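AlyGC (Glaciecola chathamensis, PDB 5GKD) cleaves the marine polysaccharide alginate as a lyase of polysaccharide lyase family 6, probably by beta-elimination and with the help of a bound calcium ion. Local coordinates at residues Leu370-Gln373 with Asp374-Pro377; Pro400-Lys403 with Thr404-Lys407; Glu415-Gly418 with Lys419-Gly423. All coordinates share one frame; numbering follows the deposited sequence.

Contact 1: residues Leu370-Gln373 with Asp374-Pro377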
loop_
_atom_site.group_PDB
_atom_site.type_symbol
_atom_site.label_atom_id
_atom_site.label_comp_id
_atom_site.label_asym_id
_atom_site.label_seq_id
_atom_site.Cartn_x
_atom_site.Cartn_y
_atom_site.Cartn_z
ATOM N N LEU A 370 -34.334 -41.122 -10.738
ATOM C CA LEU A 370 -35.078 -40.910 -11.974
ATOM C C LEU A 370 -34.455 -39.778 -12.775
ATOM O O LEU A 370 -34.183 -38.693 -12.238
ATOM C CB LEU A 370 -36.553 -40.602 -11.702
ATOM C CG LEU A 370 -37.428 -40.528 -12.959
ATOM C CD1 LEU A 370 -37.495 -41.902 -13.630
ATOM C CD2 LEU A 370 -38.836 -40.039 -12.659
ATOM N N LEU A 371 -34.258 -40.037 -14.059
ATOM C CA LEU A 371 -33.674 -39.140 -15.038
ATOM C C LEU A 371 -34.679 -38.931 -16.158
ATOM O O LEU A 371 -35.397 -39.864 -16.532
ATOM C CB LEU A 371 -32.421 -39.764 -15.651
ATOM C CG LEU A 371 -31.016 -39.207 -15.593
ATOM C CD1 LEU A 371 -30.130 -40.055 -16.494
ATOM C CD2 LEU A 371 -30.981 -37.754 -15.998
ATOM N N ASN A 372 -34.703 -37.729 -16.733
ATOM C CA ASN A 372 -35.505 -37.533 -17.931
ATOM C C ASN A 372 -34.832 -38.205 -19.129
ATOM O O ASN A 372 -33.607 -38.359 -19.180
ATOM C CB ASN A 372 -35.768 -36.043 -18.192
ATOM C CG ASN A 372 -34.506 -35.251 -18.490
ATOM O OD1 ASN A 372 -33.630 -35.097 -17.635
ATOM N ND2 ASN A 372 -34.428 -34.706 -19.692
ATOM N N GLN A 373 -35.659 -38.616 -20.097
ATOM C CA GLN A 373 -35.213 -39.573 -21.108
ATOM C C GLN A 373 -34.196 -38.976 -22.073
ATOM O O GLN A 373 -33.397 -39.719 -22.649
ATOM C CB GLN A 373 -36.417 -40.102 -21.886
ATOM C CG GLN A 373 -37.246 -39.003 -22.520
ATOM C CD GLN A 373 -38.469 -39.531 -23.248
ATOM O OE1 GLN A 373 -38.816 -40.712 -23.146
ATOM N NE2 GLN A 373 -39.129 -38.650 -23.990
ATOM N N ASP A 374 -34.194 -37.656 -22.253
ATOM C CA ASP A 374 -33.252 -37.032 -23.173
ATOM C C ASP A 374 -31.867 -36.834 -22.582
ATOM O O ASP A 374 -30.979 -36.350 -23.285
ATOM C CB ASP A 374 -33.771 -35.673 -23.635
ATOM C CG ASP A 374 -35.042 -35.782 -24.433
ATOM O OD1 ASP A 374 -35.213 -36.808 -25.118
ATOM O OD2 ASP A 374 -35.859 -34.839 -24.372
ATOM N N ALA A 375 -31.656 -37.167 -21.322
ATOM C CA ALA A 375 -30.396 -36.869 -20.649
ATOM C C ALA A 375 -29.583 -38.151 -20.561
ATOM O O ALA A 375 -29.881 -39.018 -19.742
ATOM C CB ALA A 375 -30.644 -36.268 -19.270
ATOM N N LYS A 376 -28.572 -38.268 -21.422
ATOM C CA LYS A 376 -27.592 -39.346 -21.428
ATOM C C LYS A 376 -27.139 -39.673 -20.009
ATOM O O LYS A 376 -26.499 -38.839 -19.360
ATOM C CB LYS A 376 -26.377 -38.947 -22.274
ATOM C CG LYS A 376 -26.245 -39.640 -23.613
ATOM C CD LYS A 376 -27.043 -38.934 -24.687
ATOM C CE LYS A 376 -27.011 -39.710 -25.991
ATOM N NZ LYS A 376 -28.064 -39.249 -26.929
ATOM N N PRO A 377 -27.454 -40.856 -19.487
ATOM C CA PRO A 377 -27.005 -41.210 -18.136
ATOM C C PRO A 377 -25.517 -41.514 -18.131
ATOM O O PRO A 377 -25.021 -42.244 -18.988
ATOM C CB PRO A 377 -27.824 -42.458 -17.801
ATOM C CG PRO A 377 -28.170 -43.040 -19.119
ATOM C CD PRO A 377 -28.268 -41.915 -20.100
HETATM O O HOH W 1 -36.177 -35.730 -21.637
#

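Contact 2: residues Pro400-Lys403 with Thr404-Lys407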
loop_
_atom_site.group_PDB
_atom_site.type_symbol
_atom_site.label_atom_id
_atom_site.label_comp_id
_atom_site.label_asym_id
_atom_site.label_seq_id
_atom_site.Cartn_x
_atom_site.Cartn_y
_atom_site.Cartn_z
ATOM N N PRO A 400 -42.555 -33.137 -11.391
ATOM C CA PRO A 400 -43.089 -33.951 -12.489
ATOM C C PRO A 400 -44.607 -33.835 -12.561
ATOM O O PRO A 400 -45.293 -33.810 -11.539
ATOM C CB PRO A 400 -42.666 -35.379 -12.118
ATOM C CG PRO A 400 -41.546 -35.227 -11.137
ATOM C CD PRO A 400 -41.838 -33.951 -10.391
ATOM N N GLU A 401 -45.130 -33.746 -13.788
ATOM C CA GLU A 401 -46.577 -33.785 -13.983
ATOM C C GLU A 401 -47.175 -35.065 -13.420
ATOM O O GLU A 401 -48.267 -35.049 -12.848
ATOM C CB GLU A 401 -46.932 -33.666 -15.464
ATOM C CG GLU A 401 -46.476 -32.380 -16.106
ATOM C CD GLU A 401 -47.283 -31.971 -17.305
ATOM O OE1 GLU A 401 -47.708 -32.840 -18.095
ATOM O OE2 GLU A 401 -47.467 -30.752 -17.490
ATOM N N ALA A 402 -46.482 -36.181 -13.595
ATOM C CA ALA A 402 -47.019 -37.477 -13.198
ATOM C C ALA A 402 -46.939 -37.641 -11.688
ATOM O O ALA A 402 -45.860 -37.516 -11.103
ATOM C CB ALA A 402 -46.250 -38.607 -13.885
ATOM N N LYS A 403 -48.078 -37.950 -11.061
ATOM C CA LYS A 403 -48.080 -38.214 -9.625
ATOM C C LYS A 403 -47.164 -39.383 -9.266
ATOM O O LYS A 403 -46.510 -39.363 -8.219
ATOM C CB LYS A 403 -49.506 -38.484 -9.133
ATOM C CG LYS A 403 -49.690 -38.289 -7.620
ATOM C CD LYS A 403 -49.974 -36.820 -7.291
ATOM C CE LYS A 403 -49.771 -36.468 -5.821
ATOM N NZ LYS A 403 -50.354 -37.414 -4.826
ATOM N N THR A 404 -47.095 -40.412 -10.119
ATOM C CA THR A 404 -46.229 -41.543 -9.807
ATOM C C THR A 404 -44.756 -41.151 -9.819
ATOM O O THR A 404 -43.949 -41.791 -9.138
ATOM C CB THR A 404 -46.458 -42.705 -10.781
ATOM O OG1 THR A 404 -46.250 -42.260 -12.125
ATOM C CG2 THR A 404 -47.853 -43.248 -10.645
ATOM N N GLN A 405 -44.378 -40.128 -10.586
ATOM C CA GLN A 405 -42.988 -39.680 -10.584
ATOM C C GLN A 405 -42.664 -38.741 -9.421
ATOM O O GLN A 405 -41.491 -38.402 -9.224
ATOM C CB GLN A 405 -42.651 -38.996 -11.918
ATOM C CG GLN A 405 -42.571 -39.965 -13.094
ATOM C CD GLN A 405 -42.476 -39.264 -14.444
ATOM O OE1 GLN A 405 -42.762 -38.070 -14.578
ATOM N NE2 GLN A 405 -42.084 -40.018 -15.457
ATOM N N GLN A 406 -43.662 -38.330 -8.639
ATOM C CA GLN A 406 -43.437 -37.470 -7.488
ATOM C C GLN A 406 -42.886 -38.212 -6.282
ATOM O O GLN A 406 -42.566 -37.565 -5.282
ATOM C CB GLN A 406 -44.727 -36.750 -7.099
ATOM C CG GLN A 406 -45.070 -35.616 -8.040
ATOM C CD GLN A 406 -46.404 -35.004 -7.717
ATOM O OE1 GLN A 406 -46.995 -35.309 -6.690
ATOM N NE2 GLN A 406 -46.892 -34.156 -8.590
ATOM N N LYS A 407 -42.760 -39.534 -6.346
ATOM C CA LYS A 407 -42.029 -40.273 -5.324
ATOM C C LYS A 407 -40.526 -40.145 -5.499
ATOM O O LYS A 407 -39.761 -40.699 -4.704
ATOM C CB LYS A 407 -42.434 -41.749 -5.343
ATOM C CG LYS A 407 -41.890 -42.548 -6.516
ATOM C CD LYS A 407 -42.461 -43.976 -6.512
ATOM C CE LYS A 407 -41.461 -45.003 -7.026
ATOM N NZ LYS A 407 -41.993 -46.395 -6.906
HETATM O O HOH W 2 -44.164 -35.948 -15.663
#

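Contact 3: residues Glu415-Gly418 with Lys419-Gly423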
loop_
_atom_site.group_PDB
_atom_site.type_symbol
_atom_site.label_atom_id
_atom_site.label_comp_id
_atom_site.label_asym_id
_atom_site.label_seq_id
_atom_site.Cartn_x
_atom_site.Cartn_y
_atom_site.Cartn_z
ATOM N N GLU A 415 -42.480 -25.307 1.340
ATOM C CA GLU A 415 -42.946 -23.928 1.199
ATOM C C GLU A 415 -41.757 -23.000 1.397
ATOM O O GLU A 415 -41.443 -22.603 2.525
ATOM C CB GLU A 415 -44.066 -23.617 2.192
ATOM C CG GLU A 415 -45.281 -24.511 2.016
ATOM C CD GLU A 415 -46.504 -24.004 2.751
ATOM O OE1 GLU A 415 -47.607 -24.034 2.157
ATOM O OE2 GLU A 415 -46.366 -23.580 3.919
ATOM N N PRO A 416 -41.057 -22.658 0.319
ATOM C CA PRO A 416 -39.860 -21.817 0.436
ATOM C C PRO A 416 -40.194 -20.477 1.063
ATOM O O PRO A 416 -41.144 -19.808 0.658
ATOM C CB PRO A 416 -39.406 -21.637 -1.020
ATOM C CG PRO A 416 -40.050 -22.747 -1.767
ATOM C CD PRO A 416 -41.328 -23.055 -1.071
ATOM N N ILE A 417 -39.380 -20.069 2.036
ATOM C CA ILE A 417 -39.559 -18.747 2.622
ATOM C C ILE A 417 -39.276 -17.679 1.572
ATOM O O ILE A 417 -38.383 -17.828 0.726
ATOM C CB ILE A 417 -38.677 -18.580 3.870
ATOM C CG1 ILE A 417 -39.087 -17.320 4.633
ATOM C CG2 ILE A 417 -37.202 -18.572 3.530
ATOM C CD1 ILE A 417 -39.216 -17.556 6.110
ATOM N N GLY A 418 -40.071 -16.617 1.596
ATOM C CA GLY A 418 -39.928 -15.547 0.636
ATOM C C GLY A 418 -38.996 -14.442 1.101
ATOM O O GLY A 418 -38.712 -14.300 2.278
ATOM N N LYS A 419 -38.511 -13.660 0.139
ATOM C CA LYS A 419 -37.622 -12.554 0.466
ATOM C C LYS A 419 -38.296 -11.543 1.394
ATOM O O LYS A 419 -37.621 -10.913 2.213
ATOM C CB LYS A 419 -37.143 -11.868 -0.816
ATOM C CG LYS A 419 -36.125 -10.738 -0.618
ATOM C CD LYS A 419 -35.609 -10.254 -1.961
ATOM C CE LYS A 419 -34.556 -9.190 -1.817
ATOM N NZ LYS A 419 -34.179 -8.607 -3.144
ATOM N N ASP A 420 -39.616 -11.372 1.289
ATOM C CA ASP A 420 -40.300 -10.403 2.131
ATOM C C ASP A 420 -40.883 -11.018 3.396
ATOM O O ASP A 420 -41.567 -10.322 4.145
ATOM C CB ASP A 420 -41.385 -9.662 1.335
ATOM C CG ASP A 420 -42.202 -10.572 0.451
ATOM O OD1 ASP A 420 -42.692 -11.625 0.925
ATOM O OD2 ASP A 420 -42.366 -10.222 -0.739
ATOM N N GLU A 421 -40.598 -12.281 3.677
ATOM C CA GLU A 421 -40.977 -12.886 4.946
ATOM C C GLU A 421 -39.810 -12.981 5.902
ATOM O O GLU A 421 -39.883 -13.690 6.898
ATOM C CB GLU A 421 -41.544 -14.276 4.723
ATOM C CG GLU A 421 -42.679 -14.314 3.737
ATOM C CD GLU A 421 -43.102 -15.721 3.460
ATOM O OE1 GLU A 421 -44.010 -16.219 4.144
ATOM O OE2 GLU A 421 -42.485 -16.350 2.593
ATOM N N VAL A 422 -38.737 -12.280 5.610
ATOM C CA VAL A 422 -37.485 -12.419 6.315
ATOM C C VAL A 422 -36.955 -11.010 6.569
ATOM O O VAL A 422 -37.341 -10.057 5.897
ATOM C CB VAL A 422 -36.558 -13.309 5.453
ATOM C CG1 VAL A 422 -35.223 -12.964 5.615
ATOM C CG2 VAL A 422 -36.756 -14.792 5.771
ATOM N N GLY A 423 -36.108 -10.861 7.581
ATOM C CA GLY A 423 -35.595 -9.535 7.893
ATOM C C GLY A 423 -36.590 -8.694 8.681
ATOM O O GLY A 423 -37.336 -9.200 9.507
#

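Contact 1: residues Leu370-Gln373 with Asp374-Pro377
Asn372 and Ala375 close a type I beta turn at the end of strand 364-372, where a coil of the parallel beta-helix leaves its strand and bends toward strand 383-386. The backbone part of the contact is a single bond, the one usual in such a turn, from the fourth residue back to the first: Ala375 N donates to Asn372 O over 3.1 Å with an N-H...O angle of 161°. Although nearly straight at the hydrogen, it meets the acceptor from above, with the donor 45° out of the carbonyl plane.

The polar side-chain part belongs to Asn372. With chi1 at 64°, its CG stands between the backbone N and the carbonyl carbon, which brings the amide over the turn. ND2 gives a hydrogen to a water at 2.8 Å, and the same water accepts from Asp374 N, so a backbone N-H in the middle of the turn is satisfied through solvent. OD1 accepts from the backbone N of Asn348; both ends of the amide are thereby engaged and its rotation is fixed.

The apolar part is built on the buried Leu371 and Ala375, with Pro377 at its margin. Both methyls of Leu371 meet Ala375: CD2 rests 3.6 Å from Ala375 CB. The leucine crosses Pro377 at about a right angle, CD1 touching Pro377 CB, also at 3.6 Å. The closest approach is to a backbone atom, Leu371 CD1 lying 3.4 Å from Ala375 O.

Contact 2: residues Pro400-Lys403 with Thr404-Lys407
Gln406 turns one face of its amide to Lys403, whose CA lies over the amide CD at 4.1 Å. The lysine chain, bent at chi2 (85°) and again at chi4, passes its CD obliquely above the amide oxygen and carries CE out toward the oxygen edge, 3.1 Å from Gln406 OE1. At the other edge, NE2 reaches back to Pro400 O in a weak but straight bond of 3.4 Å. Were Gln406 an alanine, Pro400 O would probably lose this donor and the bent lysine chain the flat group it lies against.

The amide of Gln405 is used differently. Ala402 CB sits over a face, 3.9 Å from Gln405 CD, and Pro400 CB meets the amide near its oxygen edge, 3.6 Å from Gln405 OE1. That oxygen also accepts from a water to which Ala402 N donates, while NE2 bonds weakly to Asp387 O, outside the turn.

Two successive backbone bonds shape the turn that carries both glutamines: Gln405 N to Ala402 O, weak, and Gln406 N to Lys403 O at 3.1 Å. Such bonds, each from a residue to the third before it, are characteristic of a run of tight turns with helical backbone angles, here following strand 398-400 at the surface of the beta-helix.

Contact 3: residues Glu415-Gly418 with Lys419-Gly423
Gly418 and Glu421 grip each other twice, in a tight turn within the long loop that follows strand 398-400 and runs along the outside of the parallel beta-helix. Glu421 N donates to Gly418 O over 3.1 Å, approaching from well above the carbonyl plane; the backbone angles of Lys419 and Asp420 are close to those of a type I turn. In return the Glu421 side chain, with CG anti to its own carbonyl carbon (chi1 -54°) and the chain extended beyond, reaches back along the turn to take the N-H of Gly418 on OE2 at 2.6 Å. The second bond recalls the glutamate-to-backbone half of a capping box, though no regular helix follows; OE2 is met on its anti side, 23° out of the carboxylate plane.

Packing is tight around the glycine. A CB built on Gly418 would fall 2.9 Å from Glu421 OE2, a clash that explains why a bare alpha carbon suits the short bond. The side toward the beta-helix is largely apolar. Ile417 carries CG1 anti to the backbone N (chi1 -168°), which sends the branch alongside Glu421 in the opposite direction and across Val422 at about a right angle. Behind this pair lie strands 200-207 and 224-231, with Ile417 on Val229 and Val422 on Tyr205. Lys419, extended, packs on Tyr170 and Tyr205, with NZ in a long, weak ion pair with Asp207.

The outer side is looser. Asp420 is exposed, its side chain adding little to the contact, and its backbone O binds a glycerol, probably from the crystallisation liquor. On the side facing the strands, by contrast, the buried valine sets one methyl against Ile417, Val422 CG2 lying 3.6 Å from Ile417 CG1 and 3.7 Å from Ile417 CD1.

From the N terminus, the three contacts follow one another in series, each a local turn completed before the next begins; none encloses or crosses another. Contact 1 ends strand 364-372 and starts the bend toward strand 383-386. After strands 390-392 and 398-400, contact 2 turns the chain once more, and here the two meet: Leu370 CD2 packs on Gln405 CG at 3.8 Å. Contact 3 comes further along the same loop, about 14 Å from contact 2 between nearest atoms, and sets it against the earlier strands 200-207 and 224-231. The loop thus travels back over the first beta-helix before strand 441-444 opens the second.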